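Local coordinates for phage tail sheath protein (Desulfitobacterium hafniense, PDB 3HXL) that probably builds, in many copies, the contractile sheath around the tail tube of a myovirus-type phage or prophage, at residues 237-242 with 246-251; 230-235 with 342-347; 311-316 with 322-327; 328-331 with 336-339. All blocks are in the same frame, centred on the assembly; numbering follows the deposited sequence.

In the fold
Four neighbouring contacts illustrate how the loops and the hairpin that follow the strands of a sheet tie that sheet to a later helix, here 344-364. Contact 1 lies on strand 246-255 and contact 2 on its parallel neighbour 232-236, with centres about 11 Å apart. Contact 3 is a hairpin with its centre about 12 Å from that of contact 1, joined to it by backbone bonds between Phe312 and both Ser248 and Lys250. Contact 4 follows directly in sequence, and its Thr329 bonds to Val246 of contact 1. Contact 2 spans the whole chain interval, with contacts 1, 3 and 4 coming in that order between its segments, and thereby connects the subtilisin-like region to the C-terminal region.

Contact 1: residues 237-242 with 246-251; sequences NYPAAD and VISVKN
Asn237 and Tyr238, just past the end of strand 232-236, lie beside Ser248 to Lys250 of strand 246-255; segment 237-242 runs back antiparallel to 246-251 and turns through a 3-10 segment at 239-241. The backbone N of Asn237 donates to Val249 O at 2.8 Å, and the CA atoms of Asn237 and Lys250 come within 4.9 Å. One residue on, Tyr238 N meets a side chain: it donates to Ser248 OG at 2.6 Å in a nearly straight bond (169°). With OG anti to its own backbone N (chi1 -178°), Ser248 holds its hydroxyl against the loop, and CD of Pro239 packs on the same oxygen. The amide of Asn237 lies across the stem of Lys250; ND2 donates to Lys250 O at 3.0 Å, while OD1 rests 3.6 Å from Lys250 CG. A water donates to Asn237 OD1 and accepts from Lys250 NZ, whose charge is also paired with Glu311. Farther along, Ala241 CB sits against Val246 CG1 at 3.8 Å. Backbone, hydroxyl and amide groups thus share the work of closing this short connection between parallel strands, with Ser248 OG serving as acceptor for the N-H of Tyr238, next to the backbone bond from Asn237 N.

Contact 2: residues 230-235 with 342-347; sequences KIQVVL and AKNRVI
Gln232, on strand 232-236, carries most of this buried contact, reaching across to Asn344 and Ile347 in the first turn of helix 344-364. Its chain is extended beyond CG (chi2 -176°), which carries the terminal amide from the strand to the helix. There NE2 donates to Asn344 OD1 at 3.0 Å, and the bond is close to straight, with an angle of 171° at the hydrogen. The acceptor lies in the amide plane of Gln232, whereas the donor is tilted from the carbonyl plane of Asn344; the two amide planes stand 70° apart.

The other end of the Gln232 amide is held through water. One molecule donates both to Gln232 OE1 at 2.6 Å and to Asn344 O at 3.0 Å, linking the glutamine to the helix backbone as well as to its side chain. Ile347, one helical turn after Lys343 at the N-cap, supplies the apolar part: its CG2 methyl lies over the face of the Gln232 amide, 4.0 Å from NE2.

Both amides have further partners. Gln232 NE2 also donates to Glu244 O, and Asn344 ND2 donates to Asp326 OD1, which helps to fix which end of the asparagine presents oxygen to the glutamine. With NE2 gripped by two acceptors and OE1 by water, the Gln232 amide is held in rotation, and buried polar groups at the junction of the subtilisin-like and C-terminal regions are satisfied by one another, by a water and by Glu244 and Asp326.

Contact 3: residues 311-316 with 322-327; sequences EFLFTA and LVEQDI
Phe312 carries its ring toward Val323 with CG anti to the backbone N (chi1 -173°), whereas Glu324 bends at chi2 (63°) and brings its carboxylate to Thr315. The ring tip, Phe312 CZ, packs 3.5 Å from Val323 CG1. In the plane of the ring, its edge faces two oxygens: CD2 lies 3.5 Å from Ile327 O, and CE2 is near Asp326 OD1, whose carboxylate stands almost perpendicular to the ring. Phe314 approaches the other methyl of the valine, with CE1 3.9 Å from Val323 CG2.

Glu324 OE1 accepts from Thr315 OG1 at 2.6 Å with its anti lone pair, away from the other oxygen. Leu313 lies alongside Glu324, its CD1 resting on Glu324 CB at 3.6 Å. The backbones form an antiparallel hairpin, in which Thr315 and Leu322 are a hydrogen-bonded pair joined in both directions, and Phe314 and Val323 are the neighbouring non-hydrogen-bonded pair. Glu324 N extends the bonding to Leu313 O at 2.9 Å. Beyond it a water takes over, accepting from Leu313 N and donating to the carbonyls of Glu311 and Gln325.

Asp326, at the centre of an inverse gamma turn, takes a hydrogen bond from Leu283 N and forms a salt bridge with Arg348. Phe314 and Val323 thus lie on one face of the hairpin and Thr315 on the other, where it bonds to Glu324, and the weakly positive edge of the Phe312 ring probably favours the oxygens beside it.

Contact 4: residues 328-331 with 336-339; sequences NTLT and DKGK
Leu330 and Lys337 make the contact through apolar packing, with the leucine's branched end set against the aliphatic chain of the lysine. Leu330 CD1 lies 3.6 Å from Lys337 CE, and CD2 comes almost as close to the same carbon, at 3.7 Å. The two methyls line one side of the lysine chain, CD1 by CE and NZ, CD2 by CG, CD and CE; the distance from CD2 to Lys337 CG is 3.9 Å. A bend at chi3 (69°) turns the lysine chain where it passes the leucine. Gly338 adds a looser touch through its carbonyl oxygen.

The polar interactions lie around this packing. Lys337 NZ forms a salt bridge with Glu244, so its charged end is directed to the loop before strand 246-255 while its methylenes cover Leu330. Within 328-331, Asn328 OD1 accepts from Leu330 N at 3.0 Å, in the carbonyl plane and on a lone pair. Asn328 ND2 donates to Phe341 O, and Thr331 N is bonded to Asp242.

The bond from Leu330 N to Asn328 OD1 makes an Asx turn. The turn lies early in the long connection from strand 320-323 to helix 344-364, and the leucine-lysine packing folds a later part of the same loop back onto it.

Contact 1: residues 237-242 with 246-251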
# COMPACT_ATOMS: atom_id res chain seq x y z
N ASN A 237 -13.84 -6.38 -8.94
CA ASN A 237 -15.18 -6.39 -9.51
C ASN A 237 -16.21 -5.51 -8.78
O ASN A 237 -17.16 -6.00 -8.18
CB ASN A 237 -15.69 -7.83 -9.58
CG ASN A 237 -15.03 -8.62 -10.69
OD1 ASN A 237 -15.38 -8.48 -11.86
ND2 ASN A 237 -14.05 -9.44 -10.34
N TYR A 238 -16.00 -4.20 -8.84
CA TYR A 238 -16.92 -3.26 -8.22
C TYR A 238 -17.03 -1.98 -9.03
O TYR A 238 -16.80 -0.88 -8.51
CB TYR A 238 -16.48 -2.94 -6.79
CG TYR A 238 -17.60 -2.40 -5.93
CD1 TYR A 238 -17.61 -1.07 -5.51
CD2 TYR A 238 -18.65 -3.23 -5.53
CE1 TYR A 238 -18.64 -0.58 -4.70
CE2 TYR A 238 -19.68 -2.75 -4.73
CZ TYR A 238 -19.67 -1.43 -4.31
OH TYR A 238 -20.68 -0.96 -3.50
N PRO A 239 -17.37 -2.10 -10.31
CA PRO A 239 -17.49 -0.92 -11.17
C PRO A 239 -18.62 -0.00 -10.69
O PRO A 239 -18.69 1.16 -11.08
CB PRO A 239 -17.76 -1.52 -12.54
CG PRO A 239 -18.48 -2.79 -12.23
CD PRO A 239 -17.69 -3.33 -11.07
N ALA A 240 -19.50 -0.53 -9.84
CA ALA A 240 -20.62 0.25 -9.32
C ALA A 240 -20.15 1.49 -8.56
O ALA A 240 -20.93 2.42 -8.32
CB ALA A 240 -21.51 -0.62 -8.42
N ALA A 241 -18.88 1.51 -8.16
CA ALA A 241 -18.32 2.64 -7.43
C ALA A 241 -18.47 3.94 -8.23
O ALA A 241 -18.69 5.01 -7.67
CB ALA A 241 -16.83 2.38 -7.11
N ASP A 242 -18.32 3.83 -9.56
CA ASP A 242 -18.45 4.96 -10.48
C ASP A 242 -17.81 6.23 -9.90
O ASP A 242 -18.43 7.29 -9.84
CB ASP A 242 -19.94 5.19 -10.78
CG ASP A 242 -20.19 6.28 -11.81
OD1 ASP A 242 -19.29 6.58 -12.62
OD2 ASP A 242 -21.32 6.84 -11.81
N VAL A 246 -11.68 5.17 -7.24
CA VAL A 246 -11.73 3.71 -7.14
C VAL A 246 -11.40 2.98 -8.44
O VAL A 246 -11.99 3.26 -9.48
CB VAL A 246 -13.12 3.23 -6.68
CG1 VAL A 246 -13.16 1.71 -6.64
CG2 VAL A 246 -13.45 3.81 -5.31
N ILE A 247 -10.46 2.05 -8.37
CA ILE A 247 -10.10 1.25 -9.54
C ILE A 247 -10.69 -0.14 -9.29
O ILE A 247 -10.55 -0.69 -8.20
CB ILE A 247 -8.56 1.13 -9.70
CG1 ILE A 247 -7.98 2.51 -10.02
CG2 ILE A 247 -8.24 0.13 -10.81
CD1 ILE A 247 -6.45 2.59 -9.88
N SER A 248 -11.35 -0.69 -10.30
CA SER A 248 -11.97 -2.01 -10.18
C SER A 248 -11.35 -3.06 -11.11
O SER A 248 -11.55 -3.01 -12.33
CB SER A 248 -13.48 -1.92 -10.47
OG SER A 248 -14.11 -3.18 -10.32
N VAL A 249 -10.62 -4.00 -10.53
CA VAL A 249 -9.97 -5.07 -11.29
C VAL A 249 -10.99 -6.16 -11.58
O VAL A 249 -11.60 -6.71 -10.66
CB VAL A 249 -8.80 -5.68 -10.49
CG1 VAL A 249 -8.07 -6.71 -11.33
CG2 VAL A 249 -7.84 -4.57 -10.05
N LYS A 250 -11.18 -6.47 -12.86
CA LYS A 250 -12.17 -7.48 -13.28
C LYS A 250 -11.67 -8.92 -13.28
O LYS A 250 -12.36 -9.82 -12.78
CB LYS A 250 -12.68 -7.14 -14.69
CG LYS A 250 -13.89 -7.97 -15.15
CD LYS A 250 -14.33 -7.59 -16.56
CE LYS A 250 -15.61 -8.32 -16.98
NZ LYS A 250 -16.78 -7.95 -16.12
N ASN A 251 -10.49 -9.14 -13.84
CA ASN A 251 -9.93 -10.48 -13.90
C ASN A 251 -8.56 -10.61 -13.25
O ASN A 251 -7.99 -9.64 -12.75
CB ASN A 251 -9.90 -10.99 -15.36
CG ASN A 251 -9.02 -10.15 -16.28
OD1 ASN A 251 -8.65 -9.03 -15.95
ND2 ASN A 251 -8.70 -10.69 -17.45
O HOH W 1 -16.44 -9.79 -13.93

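Contact 2: residues 230-235 with 342-347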
# COMPACT_ATOMS: atom_id res chain seq x y z
N LYS A 230 -5.69 13.23 -1.54
CA LYS A 230 -5.85 12.46 -2.76
C LYS A 230 -5.15 11.10 -2.76
O LYS A 230 -3.92 11.01 -2.76
CB LYS A 230 -5.39 13.31 -3.95
CG LYS A 230 -6.05 14.68 -4.03
CD LYS A 230 -7.57 14.60 -4.28
CE LYS A 230 -8.21 15.99 -4.31
NZ LYS A 230 -9.64 15.97 -4.71
N ILE A 231 -5.97 10.06 -2.75
CA ILE A 231 -5.51 8.67 -2.75
C ILE A 231 -6.49 7.85 -3.58
O ILE A 231 -7.53 8.37 -4.01
CB ILE A 231 -5.48 8.10 -1.30
CG1 ILE A 231 -6.87 8.20 -0.67
CG2 ILE A 231 -4.48 8.85 -0.44
CD1 ILE A 231 -7.73 6.97 -0.85
N GLN A 232 -6.17 6.59 -3.82
CA GLN A 232 -7.07 5.70 -4.56
C GLN A 232 -7.14 4.35 -3.87
O GLN A 232 -6.21 3.93 -3.18
CB GLN A 232 -6.62 5.50 -6.01
CG GLN A 232 -6.91 6.66 -6.97
CD GLN A 232 -6.53 6.33 -8.41
OE1 GLN A 232 -5.36 6.05 -8.70
NE2 GLN A 232 -7.50 6.35 -9.32
N VAL A 233 -8.27 3.67 -4.07
CA VAL A 233 -8.48 2.34 -3.53
C VAL A 233 -8.69 1.44 -4.74
O VAL A 233 -9.36 1.82 -5.70
CB VAL A 233 -9.75 2.27 -2.63
CG1 VAL A 233 -9.58 3.18 -1.43
CG2 VAL A 233 -10.98 2.63 -3.42
N VAL A 234 -8.10 0.25 -4.68
CA VAL A 234 -8.20 -0.74 -5.74
C VAL A 234 -9.00 -1.93 -5.25
O VAL A 234 -8.57 -2.65 -4.34
CB VAL A 234 -6.80 -1.22 -6.19
CG1 VAL A 234 -6.93 -2.24 -7.31
CG2 VAL A 234 -5.96 -0.03 -6.64
N LEU A 235 -10.16 -2.12 -5.86
CA LEU A 235 -11.07 -3.20 -5.49
C LEU A 235 -11.21 -4.22 -6.60
O LEU A 235 -10.73 -4.01 -7.72
CB LEU A 235 -12.45 -2.63 -5.16
CG LEU A 235 -12.49 -1.39 -4.27
CD1 LEU A 235 -13.93 -0.93 -4.12
CD2 LEU A 235 -11.89 -1.72 -2.91
N ALA A 342 -11.24 9.54 -16.03
CA ALA A 342 -11.28 8.08 -15.91
C ALA A 342 -9.89 7.47 -16.09
O ALA A 342 -9.66 6.31 -15.76
CB ALA A 342 -12.23 7.49 -16.95
N LYS A 343 -8.95 8.27 -16.61
CA LYS A 343 -7.58 7.81 -16.84
C LYS A 343 -6.75 7.99 -15.58
O LYS A 343 -6.64 9.09 -15.05
CB LYS A 343 -6.96 8.58 -18.01
CG LYS A 343 -7.74 8.42 -19.32
CD LYS A 343 -7.16 9.25 -20.46
CE LYS A 343 -8.00 9.09 -21.74
NZ LYS A 343 -7.49 9.92 -22.87
N ASN A 344 -6.15 6.90 -15.10
CA ASN A 344 -5.38 6.98 -13.87
C ASN A 344 -4.16 7.90 -13.93
O ASN A 344 -3.78 8.48 -12.91
CB ASN A 344 -5.02 5.58 -13.40
CG ASN A 344 -6.24 4.84 -12.90
OD1 ASN A 344 -7.04 5.41 -12.16
ND2 ASN A 344 -6.39 3.57 -13.29
N ARG A 345 -3.57 8.06 -15.11
CA ARG A 345 -2.43 8.96 -15.22
C ARG A 345 -2.92 10.40 -15.03
O ARG A 345 -2.23 11.22 -14.44
CB ARG A 345 -1.74 8.84 -16.59
CG ARG A 345 -0.74 9.97 -16.82
CD ARG A 345 0.23 9.67 -17.95
NE ARG A 345 -0.45 9.29 -19.18
CZ ARG A 345 0.18 8.99 -20.31
NH1 ARG A 345 1.51 9.03 -20.38
NH2 ARG A 345 -0.53 8.63 -21.38
N VAL A 346 -4.13 10.70 -15.52
CA VAL A 346 -4.68 12.04 -15.34
C VAL A 346 -4.87 12.26 -13.84
O VAL A 346 -4.52 13.32 -13.30
CB VAL A 346 -6.03 12.20 -16.08
CG1 VAL A 346 -6.72 13.51 -15.66
CG2 VAL A 346 -5.78 12.21 -17.58
N ILE A 347 -5.40 11.25 -13.16
CA ILE A 347 -5.60 11.35 -11.72
C ILE A 347 -4.26 11.56 -11.00
O ILE A 347 -4.19 12.34 -10.04
CB ILE A 347 -6.31 10.09 -11.17
CG1 ILE A 347 -7.72 9.99 -11.76
CG2 ILE A 347 -6.41 10.16 -9.64
CD1 ILE A 347 -8.57 11.24 -11.58
O HOH W 2 -3.60 7.07 -10.32

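Contact 3: residues 311-316 with 322-327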
# COMPACT_ATOMS: atom_id res chain seq x y z
N GLU A 311 -14.12 -0.83 -16.04
CA GLU A 311 -13.34 -1.90 -15.47
C GLU A 311 -11.87 -1.96 -15.89
O GLU A 311 -11.53 -1.76 -17.06
CB GLU A 311 -14.02 -3.23 -15.78
CG GLU A 311 -15.46 -3.26 -15.31
CD GLU A 311 -16.02 -4.66 -15.25
OE1 GLU A 311 -16.61 -5.11 -16.26
OE2 GLU A 311 -15.86 -5.31 -14.20
N PHE A 312 -11.02 -2.24 -14.91
CA PHE A 312 -9.58 -2.39 -15.10
C PHE A 312 -9.41 -3.90 -15.34
O PHE A 312 -9.72 -4.70 -14.47
CB PHE A 312 -8.85 -1.93 -13.83
CG PHE A 312 -7.34 -1.87 -13.95
CD1 PHE A 312 -6.59 -3.05 -14.01
CD2 PHE A 312 -6.68 -0.65 -14.02
CE1 PHE A 312 -5.20 -3.00 -14.13
CE2 PHE A 312 -5.29 -0.59 -14.15
CZ PHE A 312 -4.55 -1.77 -14.20
N LEU A 313 -8.93 -4.27 -16.53
CA LEU A 313 -8.77 -5.68 -16.86
C LEU A 313 -7.50 -5.99 -17.64
O LEU A 313 -6.93 -5.12 -18.30
CB LEU A 313 -9.98 -6.15 -17.67
CG LEU A 313 -10.13 -5.44 -19.02
CD1 LEU A 313 -9.61 -6.35 -20.14
CD2 LEU A 313 -11.59 -5.11 -19.26
N PHE A 314 -7.08 -7.25 -17.57
CA PHE A 314 -5.89 -7.72 -18.26
C PHE A 314 -6.29 -8.48 -19.52
O PHE A 314 -7.32 -9.15 -19.55
CB PHE A 314 -5.08 -8.65 -17.35
CG PHE A 314 -4.63 -8.00 -16.08
CD1 PHE A 314 -3.51 -7.17 -16.07
CD2 PHE A 314 -5.34 -8.19 -14.90
CE1 PHE A 314 -3.12 -6.53 -14.90
CE2 PHE A 314 -4.95 -7.55 -13.73
CZ PHE A 314 -3.84 -6.72 -13.73
N THR A 315 -5.46 -8.37 -20.55
CA THR A 315 -5.69 -9.06 -21.81
C THR A 315 -4.40 -9.79 -22.17
O THR A 315 -3.31 -9.23 -22.06
CB THR A 315 -6.05 -8.06 -22.94
OG1 THR A 315 -7.26 -7.37 -22.59
CG2 THR A 315 -6.25 -8.79 -24.26
N ALA A 316 -4.53 -11.05 -22.58
CA ALA A 316 -3.37 -11.86 -22.94
C ALA A 316 -2.84 -11.47 -24.31
O ALA A 316 -3.61 -11.25 -25.24
CB ALA A 316 -3.73 -13.34 -22.91
N LEU A 322 -1.37 -8.06 -20.39
CA LEU A 322 -1.29 -6.61 -20.50
C LEU A 322 -2.50 -5.89 -19.94
O LEU A 322 -3.63 -6.38 -20.02
CB LEU A 322 -1.10 -6.21 -21.96
CG LEU A 322 0.32 -6.26 -22.53
CD1 LEU A 322 1.07 -7.48 -22.04
CD2 LEU A 322 0.24 -6.24 -24.05
N VAL A 323 -2.26 -4.72 -19.35
CA VAL A 323 -3.35 -3.91 -18.83
C VAL A 323 -4.02 -3.38 -20.10
O VAL A 323 -3.38 -2.73 -20.92
CB VAL A 323 -2.82 -2.72 -18.00
CG1 VAL A 323 -3.96 -1.76 -17.66
CG2 VAL A 323 -2.18 -3.23 -16.71
N GLU A 324 -5.31 -3.68 -20.26
CA GLU A 324 -6.04 -3.24 -21.44
C GLU A 324 -6.05 -1.72 -21.49
O GLU A 324 -5.62 -1.11 -22.48
CB GLU A 324 -7.48 -3.77 -21.41
CG GLU A 324 -8.34 -3.40 -22.62
CD GLU A 324 -7.82 -3.96 -23.94
OE1 GLU A 324 -7.32 -5.11 -23.96
OE2 GLU A 324 -7.94 -3.27 -24.97
N GLN A 325 -6.54 -1.12 -20.42
CA GLN A 325 -6.60 0.34 -20.28
C GLN A 325 -6.45 0.67 -18.80
O GLN A 325 -7.10 0.05 -17.95
CB GLN A 325 -7.91 0.90 -20.82
CG GLN A 325 -7.95 1.00 -22.34
CD GLN A 325 -9.07 1.87 -22.85
OE1 GLN A 325 -9.53 2.79 -22.17
NE2 GLN A 325 -9.52 1.60 -24.07
N ASP A 326 -5.58 1.62 -18.51
CA ASP A 326 -5.29 2.05 -17.14
C ASP A 326 -6.38 3.05 -16.75
O ASP A 326 -6.17 4.27 -16.77
CB ASP A 326 -3.90 2.70 -17.11
CG ASP A 326 -3.46 3.12 -15.71
OD1 ASP A 326 -4.12 2.72 -14.72
OD2 ASP A 326 -2.44 3.84 -15.61
N ILE A 327 -7.55 2.53 -16.39
CA ILE A 327 -8.68 3.38 -16.02
C ILE A 327 -9.28 3.05 -14.67
O ILE A 327 -9.09 1.95 -14.14
CB ILE A 327 -9.81 3.28 -17.07
CG1 ILE A 327 -10.28 1.82 -17.18
CG2 ILE A 327 -9.34 3.81 -18.41
CD1 ILE A 327 -11.55 1.65 -18.02
O HOH W 3 -8.98 -1.92 -18.42

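Contact 4: residues 328-331 with 336-339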
# COMPACT_ATOMS: atom_id res chain seq x y z
N ASN A 328 -10.00 4.03 -14.12
CA ASN A 328 -10.68 3.85 -12.84
C ASN A 328 -12.17 3.63 -13.15
O ASN A 328 -12.56 3.58 -14.32
CB ASN A 328 -10.45 5.06 -11.92
CG ASN A 328 -10.83 6.38 -12.56
OD1 ASN A 328 -11.99 6.61 -12.91
ND2 ASN A 328 -9.85 7.26 -12.72
N THR A 329 -13.00 3.50 -12.12
CA THR A 329 -14.42 3.23 -12.31
C THR A 329 -15.33 4.37 -12.76
O THR A 329 -16.52 4.14 -13.00
CB THR A 329 -15.05 2.66 -11.04
OG1 THR A 329 -14.96 3.64 -10.00
CG2 THR A 329 -14.33 1.41 -10.61
N LEU A 330 -14.81 5.58 -12.86
CA LEU A 330 -15.67 6.70 -13.27
C LEU A 330 -16.24 6.53 -14.68
O LEU A 330 -15.49 6.47 -15.65
CB LEU A 330 -14.91 8.02 -13.20
CG LEU A 330 -15.73 9.23 -13.63
CD1 LEU A 330 -16.87 9.48 -12.63
CD2 LEU A 330 -14.83 10.46 -13.70
N THR A 331 -17.57 6.46 -14.77
CA THR A 331 -18.24 6.33 -16.06
C THR A 331 -19.31 7.40 -16.28
O THR A 331 -19.67 7.68 -17.42
CB THR A 331 -18.91 4.95 -16.26
OG1 THR A 331 -19.88 4.73 -15.23
CG2 THR A 331 -17.88 3.84 -16.23
N ASP A 336 -18.24 19.21 -16.06
CA ASP A 336 -17.16 19.52 -15.12
C ASP A 336 -16.20 18.37 -14.85
O ASP A 336 -15.09 18.59 -14.37
CB ASP A 336 -17.73 19.98 -13.78
CG ASP A 336 -18.39 21.35 -13.85
OD1 ASP A 336 -18.29 22.01 -14.90
OD2 ASP A 336 -19.00 21.76 -12.84
N LYS A 337 -16.62 17.15 -15.14
CA LYS A 337 -15.75 15.99 -14.92
C LYS A 337 -15.87 15.06 -16.11
O LYS A 337 -16.64 14.10 -16.10
CB LYS A 337 -16.14 15.28 -13.62
CG LYS A 337 -15.07 14.34 -13.08
CD LYS A 337 -15.36 13.89 -11.66
CE LYS A 337 -16.56 12.96 -11.59
NZ LYS A 337 -16.79 12.45 -10.21
N GLY A 338 -15.09 15.36 -17.15
CA GLY A 338 -15.11 14.59 -18.38
C GLY A 338 -14.45 13.23 -18.34
O GLY A 338 -13.96 12.78 -17.30
N LYS A 339 -14.42 12.58 -19.50
CA LYS A 339 -13.83 11.25 -19.62
C LYS A 339 -12.35 11.18 -19.25
O LYS A 339 -11.84 10.12 -18.89
CB LYS A 339 -14.02 10.72 -21.05
CG LYS A 339 -13.36 11.57 -22.12
CD LYS A 339 -13.40 10.89 -23.48
CE LYS A 339 -12.64 11.71 -24.51
NZ LYS A 339 -12.57 11.02 -25.83